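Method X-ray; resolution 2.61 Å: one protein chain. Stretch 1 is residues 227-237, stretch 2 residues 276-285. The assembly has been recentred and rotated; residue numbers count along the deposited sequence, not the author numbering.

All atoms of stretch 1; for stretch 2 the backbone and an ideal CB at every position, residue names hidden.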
# COMPACT_ATOMS: atom_id res chain seq x y z
N ARG A 227 -11.04 13.50 -3.57
CA ARG A 227 -12.04 12.47 -3.82
C ARG A 227 -11.42 11.23 -4.44
O ARG A 227 -11.77 10.10 -4.07
CB ARG A 227 -13.13 13.01 -4.75
CG ARG A 227 -13.76 14.32 -4.31
CD ARG A 227 -14.60 14.90 -5.44
NE ARG A 227 -15.05 16.26 -5.16
CZ ARG A 227 -15.62 17.05 -6.05
NH1 ARG A 227 -15.81 16.63 -7.29
NH2 ARG A 227 -15.99 18.28 -5.71
N VAL A 228 -10.50 11.41 -5.38
CA VAL A 228 -9.90 10.28 -6.08
C VAL A 228 -8.91 9.56 -5.18
O VAL A 228 -8.85 8.32 -5.17
CB VAL A 228 -9.25 10.75 -7.39
CG1 VAL A 228 -8.52 9.61 -8.08
CG2 VAL A 228 -10.30 11.34 -8.31
N ARG A 229 -8.12 10.31 -4.42
CA ARG A 229 -7.14 9.68 -3.54
C ARG A 229 -7.83 8.83 -2.48
O ARG A 229 -7.33 7.77 -2.10
CB ARG A 229 -6.25 10.75 -2.90
CG ARG A 229 -4.91 10.22 -2.41
CD ARG A 229 -3.85 11.31 -2.33
NE ARG A 229 -4.13 12.28 -1.27
CZ ARG A 229 -4.49 13.55 -1.45
NH1 ARG A 229 -4.62 14.06 -2.67
NH2 ARG A 229 -4.70 14.32 -0.39
N ILE A 230 -8.99 9.29 -1.99
CA ILE A 230 -9.77 8.51 -1.04
C ILE A 230 -10.14 7.16 -1.64
O ILE A 230 -9.81 6.10 -1.10
CB ILE A 230 -11.02 9.29 -0.60
CG1 ILE A 230 -10.61 10.51 0.22
CG2 ILE A 230 -11.96 8.40 0.22
CD1 ILE A 230 -11.75 11.47 0.48
N LEU A 231 -10.84 7.19 -2.78
CA LEU A 231 -11.34 5.95 -3.38
C LEU A 231 -10.19 5.03 -3.78
O LEU A 231 -10.29 3.81 -3.64
CB LEU A 231 -12.22 6.28 -4.58
CG LEU A 231 -13.40 7.20 -4.31
CD1 LEU A 231 -14.14 7.50 -5.60
CD2 LEU A 231 -14.34 6.60 -3.28
N LYS A 232 -9.10 5.60 -4.28
CA LYS A 232 -7.95 4.78 -4.67
C LYS A 232 -7.45 3.97 -3.48
O LYS A 232 -7.19 2.77 -3.61
CB LYS A 232 -6.84 5.67 -5.22
CG LYS A 232 -5.69 4.89 -5.85
CD LYS A 232 -4.51 5.79 -6.17
CE LYS A 232 -3.78 6.22 -4.91
NZ LYS A 232 -2.55 7.00 -5.21
N TRP A 233 -7.32 4.60 -2.32
CA TRP A 233 -6.86 3.89 -1.13
C TRP A 233 -7.93 2.94 -0.61
O TRP A 233 -7.66 1.77 -0.34
CB TRP A 233 -6.46 4.89 -0.05
CG TRP A 233 -5.14 5.55 -0.28
CD1 TRP A 233 -4.08 5.05 -0.97
CD2 TRP A 233 -4.73 6.84 0.19
NE1 TRP A 233 -3.04 5.94 -0.97
CE2 TRP A 233 -3.41 7.05 -0.26
CE3 TRP A 233 -5.35 7.84 0.94
CZ2 TRP A 233 -2.71 8.22 0.02
CZ3 TRP A 233 -4.65 9.00 1.22
CH2 TRP A 233 -3.34 9.18 0.76
N GLY A 234 -9.16 3.43 -0.47
CA GLY A 234 -10.21 2.63 0.14
C GLY A 234 -10.54 1.38 -0.66
O GLY A 234 -10.57 0.27 -0.13
N LEU A 235 -10.80 1.55 -1.96
CA LEU A 235 -11.26 0.44 -2.78
C LEU A 235 -10.17 -0.56 -3.11
O LEU A 235 -10.48 -1.66 -3.57
CB LEU A 235 -11.87 0.98 -4.07
CG LEU A 235 -12.94 2.06 -3.89
CD1 LEU A 235 -13.50 2.47 -5.24
CD2 LEU A 235 -14.05 1.59 -2.97
N ASN A 236 -8.90 -0.21 -2.89
CA ASN A 236 -7.79 -1.13 -3.10
C ASN A 236 -7.20 -1.64 -1.79
O ASN A 236 -6.17 -2.31 -1.81
CB ASN A 236 -6.69 -0.44 -3.92
CG ASN A 236 -7.04 -0.35 -5.39
OD1 ASN A 236 -7.42 -1.34 -6.02
ND2 ASN A 236 -6.93 0.84 -5.95
N ASP A 237 -7.84 -1.35 -0.66
CA ASP A 237 -7.25 -1.67 0.63
C ASP A 237 -7.09 -3.18 0.80
O ASP A 237 -7.88 -3.97 0.28
CB ASP A 237 -8.11 -1.11 1.76
CG ASP A 237 -7.40 -1.13 3.09
OD1 ASP A 237 -7.50 -2.14 3.81
OD2 ASP A 237 -6.72 -0.13 3.42
N UNK A 276 -8.28 4.70 -14.04
CA UNK A 276 -8.16 3.46 -13.27
C UNK A 276 -9.03 3.49 -12.03
O UNK A 276 -9.74 2.52 -11.72
CB UNK A 276 -6.70 3.21 -12.87
N UNK A 277 -9.00 4.60 -11.29
CA UNK A 277 -9.82 4.71 -10.08
C UNK A 277 -11.30 4.73 -10.44
O UNK A 277 -12.13 4.15 -9.73
CB UNK A 277 -9.45 5.97 -9.29
N UNK A 278 -11.65 5.40 -11.54
CA UNK A 278 -13.05 5.50 -11.92
C UNK A 278 -13.63 4.14 -12.27
O UNK A 278 -14.78 3.83 -11.92
CB UNK A 278 -13.21 6.46 -13.10
N UNK A 279 -12.86 3.30 -12.96
CA UNK A 279 -13.32 1.95 -13.28
C UNK A 279 -13.55 1.17 -11.99
O UNK A 279 -14.60 0.54 -11.80
CB UNK A 279 -12.31 1.23 -14.17
N UNK A 280 -12.56 1.18 -11.09
CA UNK A 280 -12.68 0.43 -9.85
C UNK A 280 -13.88 0.89 -9.04
O UNK A 280 -14.61 0.07 -8.47
CB UNK A 280 -11.40 0.57 -9.02
N UNK A 281 -14.11 2.20 -8.97
CA UNK A 281 -15.27 2.71 -8.25
C UNK A 281 -16.57 2.16 -8.82
O UNK A 281 -17.47 1.76 -8.07
CB UNK A 281 -15.29 4.24 -8.29
N UNK A 282 -16.69 2.13 -10.14
CA UNK A 282 -17.90 1.59 -10.77
C UNK A 282 -18.08 0.13 -10.40
O UNK A 282 -19.16 -0.31 -10.00
CB UNK A 282 -17.84 1.74 -12.29
N UNK A 283 -17.01 -0.66 -10.53
CA UNK A 283 -17.10 -2.08 -10.22
C UNK A 283 -17.48 -2.31 -8.77
O UNK A 283 -18.32 -3.17 -8.47
CB UNK A 283 -15.77 -2.78 -10.53
N UNK A 284 -16.89 -1.54 -7.85
CA UNK A 284 -17.21 -1.71 -6.44
C UNK A 284 -18.63 -1.25 -6.13
O UNK A 284 -19.31 -1.87 -5.30
CB UNK A 284 -16.21 -0.94 -5.57
N UNK A 285 -19.08 -0.18 -6.76
CA UNK A 285 -20.46 0.26 -6.57
C UNK A 285 -21.44 -0.86 -6.91
O UNK A 285 -22.40 -1.10 -6.17
CB UNK A 285 -20.75 1.49 -7.43

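Stretch 2 is helical throughout, with phi near -60° and psi near -45°, and its axis passes 9.6 Å from that of helix 227-235 at an angle of 59°. The ideal CBs of 277, 280, 281 and 284 come within 5.5 Å of stretch 1 and the others do not, so contact is on one face, and the direction of each CA-to-CB bond is the main evidence for what each position can do.

Position 276 lies outside that face: nothing of stretch 1 comes within 5.5 Å of its ideal CB, and stretch 1 sets no preference. It is D276, which makes no contact here.

Position 277 points toward stretch 1. Its CA is 5.7 Å from the CA of K232, the closest backbone register of the pair, and its ideal CB lies 3.9 Å from V228 CG1 and 4.8 Å from K232 CB. With aliphatic carbon so close, a small or medium apolar side chain is favoured; alanine, valine or isoleucine could all be considered. The residue is V277, chi1 t. Both its methyls lie 3.9 Å from V228 CG1; V277 CG2 is also 3.7 Å from K232 CB, and V277 CG1 4.0 Å from L231 CB.

Position 278 points away and 279 is out of reach; neither is constrained by stretch 1. They are A278 and V279.

Position 280 points toward stretch 1, near L235 and N236. The ideal CB is 4.7 Å from L235 CD1 and 5.3 Å from N236 OD1, leaving room for a longer side chain. Leucine or methionine would suit the apolar side of this site, and a polar group could also address the amide. The residue is L280, with chi1 t and chi2 p. Its CD2 reaches 3.4 Å from L235 CB and 3.3 Å from N236 OD1; the latter is a close approach without a hydrogen bond. The amide is engaged at its other atom, N236 ND2 donating to K232 O at 3.0 Å within stretch 1.

Position 281 points sideways, yet its ideal CB is already 4.0 Å from L235 CD1 and 4.4 Å from L231 CD1. A small side chain therefore suffices for apolar contact with both leucines. It is A281: its CB packs at those same distances against the two CD1 atoms, and L235 CD1 also comes within 3.5 Å of A281 CA, tight against the backbone.

Positions 282 and 283 point away and lie out of reach, respectively, so stretch 1 gives no basis for choosing. They are I282 and K283.

Position 284 points toward stretch 1, its ideal CB 4.2 Å from L235 CD2. To one side of that methyl, 6.1 Å from the ideal CB, lies L235 O, with no partner in stretch 1. An aliphatic residue could cover the leucine, whereas a long chain ending in a donor could do both. K284 does: its CG is 4.1 Å from L235 CD2, and its NZ gives a weak hydrogen bond to L235 O at 3.5 Å.

Position 285 has no stretch 1 atom within 5.5 Å of its ideal CB, so stretch 1 sets no preference. It is F285, whose ring leads away.

Stretch 2 276-285: DVAVLAIKKF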
# COMPACT_ATOMS: atom_id res chain seq x y z
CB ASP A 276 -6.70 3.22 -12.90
CG ASP A 276 -5.86 2.77 -14.08
OD1 ASP A 276 -6.44 2.32 -15.09
OD2 ASP A 276 -4.61 2.85 -13.99
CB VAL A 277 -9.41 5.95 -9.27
CG1 VAL A 277 -10.35 6.15 -8.08
CG2 VAL A 277 -7.98 5.81 -8.77
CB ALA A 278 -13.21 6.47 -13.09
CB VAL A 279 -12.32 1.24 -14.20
CG1 VAL A 279 -12.70 -0.21 -14.41
CG2 VAL A 279 -12.24 1.95 -15.54
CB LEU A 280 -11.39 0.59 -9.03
CG LEU A 280 -11.35 -0.07 -7.65
CD1 LEU A 280 -11.45 -1.58 -7.77
CD2 LEU A 280 -10.08 0.32 -6.93
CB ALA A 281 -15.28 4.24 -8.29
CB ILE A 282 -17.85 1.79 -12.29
CG1 ILE A 282 -17.89 3.29 -12.63
CG2 ILE A 282 -19.01 1.07 -12.98
CD1 ILE A 282 -17.58 3.60 -14.08
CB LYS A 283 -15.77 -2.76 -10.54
CG LYS A 283 -15.39 -2.70 -12.00
CD LYS A 283 -14.21 -3.58 -12.33
CE LYS A 283 -13.98 -3.66 -13.82
NZ LYS A 283 -12.89 -4.59 -14.19
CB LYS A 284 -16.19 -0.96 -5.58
CG LYS A 284 -14.82 -1.60 -5.51
CD LYS A 284 -14.91 -3.04 -5.03
CE LYS A 284 -13.59 -3.52 -4.44
NZ LYS A 284 -12.55 -3.74 -5.47
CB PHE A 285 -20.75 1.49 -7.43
CG PHE A 285 -22.19 1.90 -7.43
CD1 PHE A 285 -23.06 1.43 -8.39
CD2 PHE A 285 -22.67 2.77 -6.46
CE1 PHE A 285 -24.39 1.81 -8.39
CE2 PHE A 285 -24.00 3.15 -6.45
CZ PHE A 285 -24.86 2.67 -7.42
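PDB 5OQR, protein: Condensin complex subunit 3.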